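Local coordinates for protein vanadium-dependent haloperoxidase (Zobellia galactanivorans, PDB 4CIT) that probably catalyses the oxidation of iodide by hydrogen peroxide at a vanadate bound in a mainly helical fold, as a vanadium-dependent iodoperoxidase, at residues 191-196 with 357-362; 221-225 with 363-367; 240-244 with 343-348; 337-343 with 422-426. All blocks are in the same frame, centred on the assembly; numbering follows the deposited sequence.

Contact 1: residues 191-196 with 357-362. With VO4 (vanadate ion), chain F.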
loop_
_atom_site.group_PDB
_atom_site.type_symbol
_atom_site.label_atom_id
_atom_site.label_comp_id
_atom_site.label_asym_id
_atom_site.label_seq_id
_atom_site.Cartn_x
_atom_site.Cartn_y
_atom_site.Cartn_z
ATOM N N TRP A 191 19.502 13.570 7.521
ATOM C CA TRP A 191 18.777 12.616 8.337
ATOM C C TRP A 191 19.750 11.803 9.235
ATOM O O TRP A 191 20.816 11.364 8.755
ATOM C CB TRP A 191 17.942 11.650 7.516
ATOM C CG TRP A 191 17.192 10.636 8.377
ATOM C CD1 TRP A 191 16.106 10.817 9.102
ATOM C CD2 TRP A 191 17.566 9.262 8.566
ATOM N NE1 TRP A 191 15.744 9.668 9.742
ATOM C CE2 TRP A 191 16.629 8.687 9.428
ATOM C CE3 TRP A 191 18.622 8.488 8.085
ATOM C CZ2 TRP A 191 16.696 7.378 9.849
ATOM C CZ3 TRP A 191 18.705 7.150 8.499
ATOM C CH2 TRP A 191 17.747 6.605 9.345
ATOM N N GLN A 192 19.368 11.684 10.480
ATOM C CA GLN A 192 20.023 10.832 11.470
ATOM C C GLN A 192 19.080 9.745 11.974
ATOM O O GLN A 192 17.895 9.998 12.243
ATOM C CB GLN A 192 20.347 11.654 12.729
ATOM C CG GLN A 192 21.364 12.690 12.579
ATOM C CD GLN A 192 21.588 13.370 13.921
ATOM O OE1 GLN A 192 21.335 12.811 14.993
ATOM N NE2 GLN A 192 21.875 14.595 13.834
ATOM N N PRO A 193 19.588 8.532 12.190
ATOM C CA PRO A 193 18.761 7.619 12.913
ATOM C C PRO A 193 18.338 8.157 14.270
ATOM O O PRO A 193 19.052 8.997 14.855
ATOM C CB PRO A 193 19.649 6.362 13.111
ATOM C CG PRO A 193 20.620 6.394 12.016
ATOM C CD PRO A 193 20.877 7.914 11.839
ATOM N N THR A 194 17.159 7.740 14.664
ATOM C CA THR A 194 16.445 8.284 15.845
ATOM C C THR A 194 16.197 7.276 16.928
ATOM O O THR A 194 16.016 6.113 16.674
ATOM C CB THR A 194 15.060 8.879 15.391
ATOM O OG1 THR A 194 14.333 7.955 14.578
ATOM C CG2 THR A 194 15.251 10.170 14.529
ATOM N N PRO A 195 16.137 7.756 18.211
ATOM C CA PRO A 195 15.828 6.845 19.299
ATOM C C PRO A 195 14.409 6.376 19.256
ATOM O O PRO A 195 13.513 7.054 18.671
ATOM C CB PRO A 195 16.047 7.740 20.556
ATOM C CG PRO A 195 15.662 9.139 20.064
ATOM C CD PRO A 195 16.251 9.187 18.665
ATOM N N PRO A 196 14.106 5.265 19.948
ATOM C CA PRO A 196 14.970 4.494 20.849
ATOM C C PRO A 196 15.915 3.535 20.131
ATOM O O PRO A 196 16.989 3.204 20.656
ATOM C CB PRO A 196 13.949 3.718 21.732
ATOM C CG PRO A 196 12.679 3.653 20.958
ATOM C CD PRO A 196 12.659 4.972 20.141
ATOM N N GLN A 357 6.355 7.432 17.949
ATOM C CA GLN A 357 7.736 7.137 17.663
ATOM C C GLN A 357 8.086 7.480 16.209
ATOM O O GLN A 357 7.285 7.203 15.321
ATOM C CB GLN A 357 7.973 5.654 17.896
ATOM C CG GLN A 357 9.430 5.263 17.745
ATOM C CD GLN A 357 9.718 3.798 18.181
ATOM O OE1 GLN A 357 10.176 2.927 17.359
ATOM N NE2 GLN A 357 9.481 3.538 19.492
ATOM N N THR A 358 9.294 8.002 15.977
ATOM C CA THR A 358 9.683 8.417 14.640
ATOM C C THR A 358 10.100 7.205 13.850
ATOM O O THR A 358 10.864 6.427 14.354
ATOM C CB THR A 358 10.855 9.439 14.709
ATOM O OG1 THR A 358 10.436 10.568 15.537
ATOM C CG2 THR A 358 11.140 9.909 13.283
ATOM N N PRO A 359 9.536 7.008 12.650
ATOM C CA PRO A 359 9.962 5.933 11.822
ATOM C C PRO A 359 11.349 6.046 11.294
ATOM O O PRO A 359 11.859 7.130 11.071
ATOM C CB PRO A 359 8.953 5.960 10.694
ATOM C CG PRO A 359 7.781 6.730 11.205
ATOM C CD PRO A 359 8.440 7.744 12.042
ATOM N N PRO A 360 12.005 4.890 11.025
ATOM C CA PRO A 360 13.393 4.905 10.663
ATOM C C PRO A 360 13.718 5.163 9.219
ATOM O O PRO A 360 14.254 4.310 8.539
ATOM C CB PRO A 360 13.865 3.492 11.060
ATOM C CG PRO A 360 12.656 2.646 10.807
ATOM C CD PRO A 360 11.458 3.521 11.168
ATOM N N PHE A 361 13.445 6.365 8.741
ATOM C CA PHE A 361 13.732 6.754 7.396
ATOM C C PHE A 361 13.614 8.260 7.276
ATOM O O PHE A 361 12.945 8.897 8.172
ATOM C CB PHE A 361 12.924 6.019 6.316
ATOM C CG PHE A 361 11.514 5.731 6.669
ATOM C CD1 PHE A 361 10.536 6.676 6.480
ATOM C CD2 PHE A 361 11.174 4.499 7.161
ATOM C CE1 PHE A 361 9.222 6.419 6.733
ATOM C CE2 PHE A 361 9.878 4.205 7.467
ATOM C CZ PHE A 361 8.883 5.180 7.294
ATOM N N PRO A 362 14.251 8.861 6.256
ATOM C CA PRO A 362 14.220 10.301 6.125
ATOM C C PRO A 362 12.808 10.888 5.986
ATOM O O PRO A 362 11.825 10.198 5.678
ATOM C CB PRO A 362 15.053 10.577 4.883
ATOM C CG PRO A 362 15.991 9.437 4.864
ATOM C CD PRO A 362 15.152 8.298 5.253
HETATM O O4 VO4 F . 6.911 8.888 8.657
HETATM O O HOH W 1 13.990 8.682 11.768
HETATM O O HOH W 2 12.866 6.221 16.158
HETATM O O HOH W 3 11.053 8.380 18.341
#
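Trp191 lays one indole face against the chain at Phe361 and Pro362. Pro362 CA stands 3.8 Å from the centroid of the five-membered ring of Trp191, a CH-pi contact only 23° off the ring normal, and Pro362 CG reaches Trp191 CG at 3.9 Å. The carbonyl carbon of Phe361 lies over the same face nearer the rim; Pro193 N lies over the opposite one. Trp191 NE1 passes Phe361 O at a poor angle for bonding, and that carbonyl is instead met by Arg339 NE. The indole N-H goes to a water in the ring plane, 2.9 Å from Trp191 NE1, which donates in turn to Pro359 O at 2.7 Å. With OG1 between the backbone N and the carbonyl carbon (chi1 50°), the Thr194 hydroxyl faces 357-362 and hydrogen-bonds the same water at 2.9 Å and a second one at 2.8 Å. A third water joins Pro195 O to Thr358 N. Pro359 CG comes within 3.5 Å of vanadate oxygen O4, and Phe361 belongs to the same pocket. Between these two proline-rich loops the polar link is thus made by water, while Arg339, Lys332 and Glu341 bond 357-362 directly.

Contact 2: residues 221-225 with 363-367. With VO4 (vanadate ion), chain D; VO4 (vanadate ion), chain E.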
loop_
_atom_site.group_PDB
_atom_site.type_symbol
_atom_site.label_atom_id
_atom_site.label_comp_id
_atom_site.label_asym_id
_atom_site.label_seq_id
_atom_site.Cartn_x
_atom_site.Cartn_y
_atom_site.Cartn_z
ATOM N N LYS A 221 8.766 13.683 -8.792
ATOM C CA LYS A 221 9.658 14.384 -7.839
ATOM C C LYS A 221 8.967 15.738 -7.477
ATOM O O LYS A 221 8.660 16.484 -8.413
ATOM C CB LYS A 221 10.948 14.729 -8.544
ATOM C CG LYS A 221 11.908 15.571 -7.727
ATOM C CD LYS A 221 13.304 15.588 -8.365
ATOM C CE LYS A 221 13.403 16.416 -9.620
ATOM N NZ LYS A 221 12.922 17.794 -9.379
ATOM N N PRO A 222 8.885 16.063 -6.171
ATOM C CA PRO A 222 8.233 17.277 -5.752
ATOM C C PRO A 222 9.229 18.438 -5.752
ATOM O O PRO A 222 10.427 18.274 -5.984
ATOM C CB PRO A 222 7.765 16.980 -4.370
ATOM C CG PRO A 222 8.687 15.996 -3.811
ATOM C CD PRO A 222 9.079 15.173 -5.037
ATOM N N VAL A 223 8.719 19.602 -5.396
ATOM C CA VAL A 223 9.614 20.693 -5.059
ATOM C C VAL A 223 10.519 20.280 -3.875
ATOM O O VAL A 223 10.161 19.385 -3.064
ATOM C CB VAL A 223 8.837 22.000 -4.725
ATOM C CG1 VAL A 223 7.975 22.476 -5.911
ATOM C CG2 VAL A 223 7.944 21.823 -3.545
ATOM N N PRO A 224 11.693 20.944 -3.729
ATOM C CA PRO A 224 12.528 20.572 -2.588
ATOM C C PRO A 224 11.948 21.075 -1.287
ATOM O O PRO A 224 11.157 22.027 -1.323
ATOM C CB PRO A 224 13.843 21.274 -2.859
ATOM C CG PRO A 224 13.522 22.394 -3.837
ATOM C CD PRO A 224 12.430 21.800 -4.703
ATOM N N PRO A 225 12.301 20.456 -0.159
ATOM C CA PRO A 225 11.832 20.946 1.113
ATOM C C PRO A 225 12.556 22.252 1.459
ATOM O O PRO A 225 13.637 22.543 0.969
ATOM C CB PRO A 225 12.287 19.868 2.113
ATOM C CG PRO A 225 13.490 19.217 1.491
ATOM C CD PRO A 225 13.362 19.397 -0.005
ATOM N N GLU A 363 12.732 12.162 6.229
ATOM C CA GLU A 363 11.478 12.889 6.482
ATOM C C GLU A 363 10.620 13.285 5.257
ATOM O O GLU A 363 9.367 13.307 5.381
ATOM C CB GLU A 363 11.763 14.077 7.356
ATOM C CG GLU A 363 10.536 14.685 7.985
ATOM C CD GLU A 363 9.759 15.612 7.139
ATOM O OE1 GLU A 363 10.307 16.248 6.193
ATOM O OE2 GLU A 363 8.569 15.786 7.490
ATOM N N TYR A 364 11.205 13.591 4.116
ATOM C CA TYR A 364 10.458 14.351 3.100
ATOM C C TYR A 364 10.420 13.562 1.795
ATOM O O TYR A 364 11.461 13.200 1.323
ATOM C CB TYR A 364 11.166 15.688 2.851
ATOM C CG TYR A 364 10.495 16.624 1.878
ATOM C CD1 TYR A 364 9.494 17.464 2.240
ATOM C CD2 TYR A 364 10.882 16.623 0.525
ATOM C CE1 TYR A 364 8.912 18.337 1.330
ATOM C CE2 TYR A 364 10.334 17.475 -0.388
ATOM C CZ TYR A 364 9.353 18.325 0.008
ATOM O OH TYR A 364 8.821 19.222 -0.864
ATOM N N THR A 365 9.308 13.311 1.181
ATOM C CA THR A 365 7.932 13.624 1.631
ATOM C C THR A 365 7.391 12.471 2.497
ATOM O O THR A 365 8.045 11.411 2.651
ATOM C CB THR A 365 7.027 13.773 0.386
ATOM O OG1 THR A 365 7.325 12.658 -0.488
ATOM C CG2 THR A 365 7.211 15.127 -0.275
ATOM N N SER A 366 6.242 12.670 3.146
ATOM C CA SER A 366 5.615 11.712 4.035
ATOM C C SER A 366 4.953 10.558 3.271
ATOM O O SER A 366 4.151 10.829 2.369
ATOM C CB SER A 366 4.520 12.402 4.833
ATOM O OG SER A 366 3.574 11.451 5.381
ATOM N N GLY A 367 5.371 9.319 3.590
ATOM C CA GLY A 367 4.793 8.155 3.032
ATOM C C GLY A 367 3.294 8.041 3.202
ATOM O O GLY A 367 2.557 7.720 2.251
HETATM O O2 VO4 D . 4.327 9.641 7.112
HETATM O O3 VO4 E . 7.076 9.257 5.895
HETATM O O HOH W 4 8.584 21.907 0.108
#
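Two irregular stretches meet here, closest in backbone at Pro225 and Tyr364, whose CA atoms are 7.0 Å apart, and a cis peptide links Tyr364 to Thr365. The Tyr364 side chain carries the contact: with CG trans to the backbone nitrogen (chi1 -177°), the ring reaches across to 221-225. Pro225 CB sits almost squarely over one face, 3.6 Å from the ring centroid of Tyr364 and 7° off its normal, a CH-pi contact. Thr365 CG2 covers the other face over its centre, so the ring is held flat between a proline and the methyl of its own neighbour. Thr365 CG2 is itself 3.9 Å from Pro222 CG. At the ring's edge, Tyr364 OH donates a short bond of 2.6 Å to Val223 O, approaching 42° out of the carbonyl plane. The same hydroxyl accepts from a water, 2.9 Å from Tyr364 OH, that also donates to Pro224 O. Further along, Ser366 OG hydrogen-bonds vanadate oxygen O2 at 2.6 Å and Gly367 N binds vanadate oxygen O3 at 2.9 Å. Ser366 is the N-cap of helix 367-383, its OG capping Ser369 N, so the vanadate sits at that helix's start. Pro222 and Tyr364 both rest on Val431 of helix 426-446 and on Glu331 of helix 307-335, which places the proline loop across these two long helices.

Contact 3: residues 240-244 with 343-348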
loop_
_atom_site.group_PDB
_atom_site.type_symbol
_atom_site.label_atom_id
_atom_site.label_comp_id
_atom_site.label_asym_id
_atom_site.label_seq_id
_atom_site.Cartn_x
_atom_site.Cartn_y
_atom_site.Cartn_z
ATOM N N LEU A 240 9.431 23.790 12.036
ATOM C CA LEU A 240 9.947 23.057 13.201
ATOM C C LEU A 240 9.199 23.500 14.423
ATOM O O LEU A 240 8.728 22.708 15.264
ATOM C CB LEU A 240 11.431 23.466 13.381
ATOM C CG LEU A 240 12.136 22.814 14.540
ATOM C CD1 LEU A 240 12.206 21.340 14.273
ATOM C CD2 LEU A 240 13.528 23.401 14.722
ATOM N N LYS A 241 9.011 24.827 14.502
ATOM C CA LYS A 241 8.281 25.410 15.606
ATOM C C LYS A 241 6.830 24.990 15.649
ATOM O O LYS A 241 6.278 24.760 16.712
ATOM C CB LYS A 241 8.411 26.943 15.598
ATOM C CG LYS A 241 7.812 27.672 16.817
ATOM C CD LYS A 241 7.572 29.173 16.627
ATOM C CE LYS A 241 7.310 29.892 17.952
ATOM N NZ LYS A 241 5.910 29.755 18.442
ATOM N N GLU A 242 6.193 24.850 14.506
ATOM C CA GLU A 242 4.862 24.294 14.408
ATOM C C GLU A 242 4.753 22.857 15.000
ATOM O O GLU A 242 3.931 22.620 15.745
ATOM C CB GLU A 242 4.376 24.366 12.942
ATOM C CG GLU A 242 2.973 23.792 12.876
ATOM C CD GLU A 242 2.345 23.609 11.497
ATOM O OE1 GLU A 242 3.046 23.680 10.471
ATOM O OE2 GLU A 242 1.091 23.329 11.465
ATOM N N VAL A 243 5.623 21.930 14.613
ATOM C CA VAL A 243 5.724 20.600 15.161
ATOM C C VAL A 243 5.804 20.634 16.659
ATOM O O VAL A 243 5.082 19.929 17.376
ATOM C CB VAL A 243 6.866 19.779 14.518
ATOM C CG1 VAL A 243 6.884 18.380 15.166
ATOM C CG2 VAL A 243 6.574 19.625 13.030
ATOM N N TYR A 244 6.714 21.469 17.128
ATOM C CA TYR A 244 7.013 21.605 18.574
ATOM C C TYR A 244 5.770 22.063 19.309
ATOM O O TYR A 244 5.328 21.434 20.301
ATOM C CB TYR A 244 8.140 22.602 18.711
ATOM C CG TYR A 244 8.531 22.856 20.146
ATOM C CD1 TYR A 244 9.283 21.963 20.830
ATOM C CD2 TYR A 244 8.155 24.016 20.769
ATOM C CE1 TYR A 244 9.688 22.176 22.159
ATOM C CE2 TYR A 244 8.580 24.265 22.086
ATOM C CZ TYR A 244 9.300 23.302 22.776
ATOM O OH TYR A 244 9.735 23.501 24.080
ATOM N N VAL A 343 16.092 17.652 15.623
ATOM C CA VAL A 343 16.420 19.061 15.634
ATOM C C VAL A 343 15.901 19.686 16.908
ATOM O O VAL A 343 16.608 20.479 17.563
ATOM C CB VAL A 343 15.819 19.832 14.411
ATOM C CG1 VAL A 343 16.419 21.210 14.359
ATOM C CG2 VAL A 343 16.141 19.069 13.094
ATOM N N ILE A 344 14.736 19.258 17.317
ATOM C CA ILE A 344 14.161 19.834 18.552
ATOM C C ILE A 344 15.032 19.423 19.754
ATOM O O ILE A 344 15.336 20.296 20.613
ATOM C CB ILE A 344 12.667 19.447 18.742
ATOM C CG1 ILE A 344 11.764 20.181 17.686
ATOM C CG2 ILE A 344 12.262 19.717 20.185
ATOM C CD1 ILE A 344 10.478 19.438 17.520
ATOM N N ASN A 345 15.384 18.145 19.903
ATOM C CA ASN A 345 16.147 17.724 21.077
ATOM C C ASN A 345 17.592 18.281 21.079
ATOM O O ASN A 345 18.106 18.610 22.172
ATOM C CB ASN A 345 16.196 16.225 21.243
ATOM C CG ASN A 345 14.838 15.651 21.608
ATOM O OD1 ASN A 345 14.004 16.298 22.333
ATOM N ND2 ASN A 345 14.640 14.483 21.236
ATOM N N GLN A 346 18.197 18.478 19.904
ATOM C CA GLN A 346 19.538 19.021 19.820
ATOM C C GLN A 346 19.642 20.544 19.951
ATOM O O GLN A 346 20.711 21.059 20.380
ATOM C CB GLN A 346 20.299 18.490 18.581
ATOM C CG GLN A 346 20.684 17.035 18.733
ATOM C CD GLN A 346 21.016 16.219 17.450
ATOM O OE1 GLN A 346 21.557 16.709 16.557
ATOM N NE2 GLN A 346 20.642 14.970 17.423
ATOM N N HIS A 347 18.587 21.271 19.606
ATOM C CA HIS A 347 18.677 22.726 19.555
ATOM C C HIS A 347 17.639 23.477 20.292
ATOM O O HIS A 347 17.844 24.677 20.485
ATOM C CB HIS A 347 18.727 23.202 18.093
ATOM C CG HIS A 347 19.825 22.581 17.328
ATOM N ND1 HIS A 347 21.141 22.997 17.467
ATOM C CD2 HIS A 347 19.848 21.553 16.445
ATOM C CE1 HIS A 347 21.930 22.228 16.738
ATOM N NE2 HIS A 347 21.167 21.357 16.088
ATOM N N ILE A 348 16.512 22.877 20.675
ATOM C CA ILE A 348 15.429 23.607 21.263
ATOM C C ILE A 348 15.104 23.187 22.680
ATOM O O ILE A 348 14.950 24.046 23.565
ATOM C CB ILE A 348 14.145 23.474 20.412
ATOM C CG1 ILE A 348 14.436 23.886 18.961
ATOM C CG2 ILE A 348 12.982 24.187 21.075
ATOM C CD1 ILE A 348 14.831 25.287 18.709
#
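Ile348 N donates to Ile344 O at 2.8 Å, a backbone bond that sets the two isoleucines one after the other on the side facing Leu240 and Tyr244. No hydrogen bond crosses between the segments; the meeting is one of hydrocarbon. Leu240 and Ile344 carry most of it. The leucine CG lies trans to the backbone nitrogen (chi1 180°), and the forked end then divides its work: Leu240 CD2 touches Val343 CG1 at 3.6 Å, and Leu240 CD1 touches Ile344 CG1, also at 3.6 Å. The leucine and Ile344 run alongside each other in opposite directions, each filling the flank of the other. The local axes of 240-244 and 343-347 cross at -94°, 11.2 Å apart: the short helix 340-347, in the PAP2 family region, lies across the longer helix 235-253 in this mainly helical fold. A right-angle crossing limits the interface to about one turn of each, and Ile344, at the middle, meets Leu240, Val243 and Tyr244 together. Ile344 CG2 approaches Tyr244 CD1 at 3.8 Å. Ile348, four residues on, puts CG2 over the face of the same ring, 4.2 Å from the Tyr244 centroid and offset toward the rim, in a CH-pi contact. The tyrosine ring also stacks on Trp352, and its hydroxyl is bonded to Asp349, so its position is fixed from several directions. Val243 also touches Met419 of helix 407-420, and Glu242 forms a salt bridge with Arg426.

Contact 4: residues 337-343 with 422-426. With VO4 (vanadate ion), chain B; VO4 (vanadate ion), chain F; VO4 (vanadate ion), chain E; VO4 (vanadate ion), chain D.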
loop_
_atom_site.group_PDB
_atom_site.type_symbol
_atom_site.label_atom_id
_atom_site.label_comp_id
_atom_site.label_asym_id
_atom_site.label_seq_id
_atom_site.Cartn_x
_atom_site.Cartn_y
_atom_site.Cartn_z
ATOM N N LEU A 337 16.288 14.256 4.641
ATOM C CA LEU A 337 16.009 15.295 5.637
ATOM C C LEU A 337 15.828 14.789 7.026
ATOM O O LEU A 337 15.086 13.855 7.278
ATOM C CB LEU A 337 14.775 16.058 5.192
ATOM C CG LEU A 337 14.481 17.351 5.972
ATOM C CD1 LEU A 337 15.563 18.447 5.808
ATOM C CD2 LEU A 337 13.081 17.881 5.556
ATOM N N ILE A 338 16.454 15.505 7.973
ATOM C CA ILE A 338 16.354 15.222 9.391
ATOM C C ILE A 338 14.928 15.309 9.935
ATOM O O ILE A 338 14.139 16.147 9.486
ATOM C CB ILE A 338 17.279 16.270 10.073
ATOM C CG1 ILE A 338 17.620 15.886 11.510
ATOM C CG2 ILE A 338 16.698 17.676 9.934
ATOM C CD1 ILE A 338 18.917 16.642 11.955
ATOM N N ARG A 339 14.574 14.410 10.870
ATOM C CA ARG A 339 13.306 14.359 11.507
ATOM C C ARG A 339 13.185 15.394 12.611
ATOM O O ARG A 339 14.191 15.827 13.193
ATOM C CB ARG A 339 13.063 12.949 12.067
ATOM C CG ARG A 339 12.893 11.935 10.994
ATOM C CD ARG A 339 11.442 11.950 10.486
ATOM N NE ARG A 339 11.217 10.823 9.556
ATOM C CZ ARG A 339 10.041 10.297 9.275
ATOM N NH1 ARG A 339 8.906 10.830 9.709
ATOM N NH2 ARG A 339 9.972 9.295 8.406
ATOM N N PRO A 340 11.940 15.869 12.882
ATOM C CA PRO A 340 11.691 16.917 13.825
ATOM C C PRO A 340 12.259 16.678 15.249
ATOM O O PRO A 340 12.869 17.642 15.807
ATOM C CB PRO A 340 10.159 16.996 13.868
ATOM C CG PRO A 340 9.704 16.536 12.572
ATOM C CD PRO A 340 10.693 15.433 12.211
ATOM N N GLU A 341 12.136 15.461 15.791
ATOM C CA GLU A 341 12.648 15.247 17.157
ATOM C C GLU A 341 14.135 15.503 17.281
ATOM O O GLU A 341 14.593 15.989 18.336
ATOM C CB GLU A 341 12.306 13.854 17.698
ATOM C CG GLU A 341 13.007 12.690 17.058
ATOM C CD GLU A 341 12.740 11.425 17.902
ATOM O OE1 GLU A 341 13.282 11.247 19.029
ATOM O OE2 GLU A 341 11.865 10.663 17.523
ATOM N N THR A 342 14.907 15.110 16.283
ATOM C CA THR A 342 16.370 15.284 16.261
ATOM C C THR A 342 16.750 16.779 16.392
ATOM O O THR A 342 17.553 17.148 17.263
ATOM C CB THR A 342 16.931 14.720 14.982
ATOM O OG1 THR A 342 16.356 13.392 14.766
ATOM C CG2 THR A 342 18.453 14.652 15.070
ATOM N N VAL A 343 16.092 17.652 15.623
ATOM C CA VAL A 343 16.420 19.061 15.634
ATOM C C VAL A 343 15.901 19.686 16.908
ATOM O O VAL A 343 16.608 20.479 17.563
ATOM C CB VAL A 343 15.819 19.832 14.411
ATOM C CG1 VAL A 343 16.419 21.210 14.359
ATOM C CG2 VAL A 343 16.141 19.069 13.094
ATOM N N GLY A 422 3.987 14.317 15.531
ATOM C CA GLY A 422 5.305 14.920 15.817
ATOM C C GLY A 422 6.432 14.411 15.016
ATOM O O GLY A 422 7.576 14.631 15.375
ATOM N N ILE A 423 6.129 13.732 13.876
ATOM C CA ILE A 423 7.172 13.098 13.084
ATOM C C ILE A 423 7.394 13.666 11.679
ATOM O O ILE A 423 8.313 13.286 11.002
ATOM C CB ILE A 423 7.036 11.537 13.045
ATOM C CG1 ILE A 423 5.850 11.102 12.209
ATOM C CG2 ILE A 423 7.063 11.005 14.475
ATOM C CD1 ILE A 423 4.515 11.218 12.850
ATOM N N HIS A 424 6.494 14.509 11.214
ATOM C CA HIS A 424 6.627 15.229 9.926
ATOM C C HIS A 424 6.410 16.674 10.086
ATOM O O HIS A 424 5.521 17.112 10.814
ATOM C CB HIS A 424 5.657 14.678 8.844
ATOM C CG HIS A 424 6.109 13.389 8.207
ATOM N ND1 HIS A 424 7.233 13.274 7.431
ATOM C CD2 HIS A 424 5.604 12.129 8.314
ATOM C CE1 HIS A 424 7.357 12.017 7.018
ATOM N NE2 HIS A 424 6.387 11.299 7.551
ATOM N N TYR A 425 7.125 17.454 9.284
ATOM C CA TYR A 425 6.829 18.890 9.123
ATOM C C TYR A 425 5.668 19.100 8.131
ATOM O O TYR A 425 5.368 18.242 7.275
ATOM C CB TYR A 425 8.062 19.637 8.550
ATOM C CG TYR A 425 9.402 19.340 9.220
ATOM C CD1 TYR A 425 9.751 19.875 10.402
ATOM C CD2 TYR A 425 10.258 18.441 8.654
ATOM C CE1 TYR A 425 10.986 19.556 11.042
ATOM C CE2 TYR A 425 11.487 18.127 9.232
ATOM C CZ TYR A 425 11.841 18.667 10.449
ATOM O OH TYR A 425 13.070 18.257 10.940
ATOM N N ARG A 426 5.111 20.308 8.121
ATOM C CA ARG A 426 4.051 20.644 7.201
ATOM C C ARG A 426 4.360 20.354 5.758
ATOM O O ARG A 426 3.467 19.832 5.013
ATOM C CB ARG A 426 3.583 22.116 7.423
ATOM C CG ARG A 426 2.500 22.619 6.441
ATOM C CD ARG A 426 2.218 24.078 6.764
ATOM N NE ARG A 426 1.487 24.153 8.026
ATOM C CZ ARG A 426 0.174 23.977 8.176
ATOM N NH1 ARG A 426 -0.619 23.809 7.113
ATOM N NH2 ARG A 426 -0.384 24.035 9.402
HETATM V V VO4 B . 6.120 9.172 7.320
HETATM O O4 VO4 F . 6.911 8.888 8.657
HETATM O O3 VO4 E . 7.076 9.257 5.895
HETATM O O2 VO4 D . 4.327 9.641 7.112
HETATM O O HOH W 5 10.144 13.396 14.979
#
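Arg339 turns twice to reach the loop at Ile423 and His424: chi1 of -68° sets its CG beside the backbone nitrogen, and a bend at chi2 (-83°) brings the guanidinium back to these two residues. There Arg339 NH1 donates to Ile423 O, which lies near the guanidinium plane, at 2.8 Å with an angle of 158°. Arg339 NH1 and NH2 both donate to vanadate oxygen O4, at 3.0 and 3.1 Å, so one edge of the guanidinium grips it twice. Arg339 NH1 also lies over a face of the His424 imidazole, 3.3 Å from His424 CE1. His424 NE2 binds vanadium at 2.2 Å, while its ND1 is hydrogen-bonded to Glu363, which fixes the ring's rotation. Beside the site, Pro340 CG packs on one face of Tyr425, 3.8 Å from the ring centroid, a CH-pi contact. At that ring's edge Tyr425 OH donates to Ile338 O at 2.8 Å, from above the carbonyl plane. A water bridges Glu341 N and Gly422 O; Gly422 follows helix 407-420 in a Schellman motif. A histidine bound to vanadium, with arginines, here Arg339 and Arg418, holding the vanadate oxygens, is the hallmark of vanadium haloperoxidases in the PAP2 superfamily.

In the fold
Contacts 1, 3 and 4 are buried; contact 2 is only partly so, with Val223 and Pro224 at the surface. Contact 4 holds the vanadium ligand, and contacts 1 and 2 adjoin it from the consecutive segments 357-362 and 363-367, both of which hydrogen-bond to residues of contact 4. Contact 3 shares Val343 and helix 340-347 with contact 4, and Val243 packs on Pro340, but it has no vanadate partner and is wholly apolar across its segments. Chemistry follows place: contacts 2 and 4 both combine a tyrosine-to-carbonyl bond with hydrogen bonds to vanadate, the metal bond lying in contact 4, whereas contact 1 joins its loops through water.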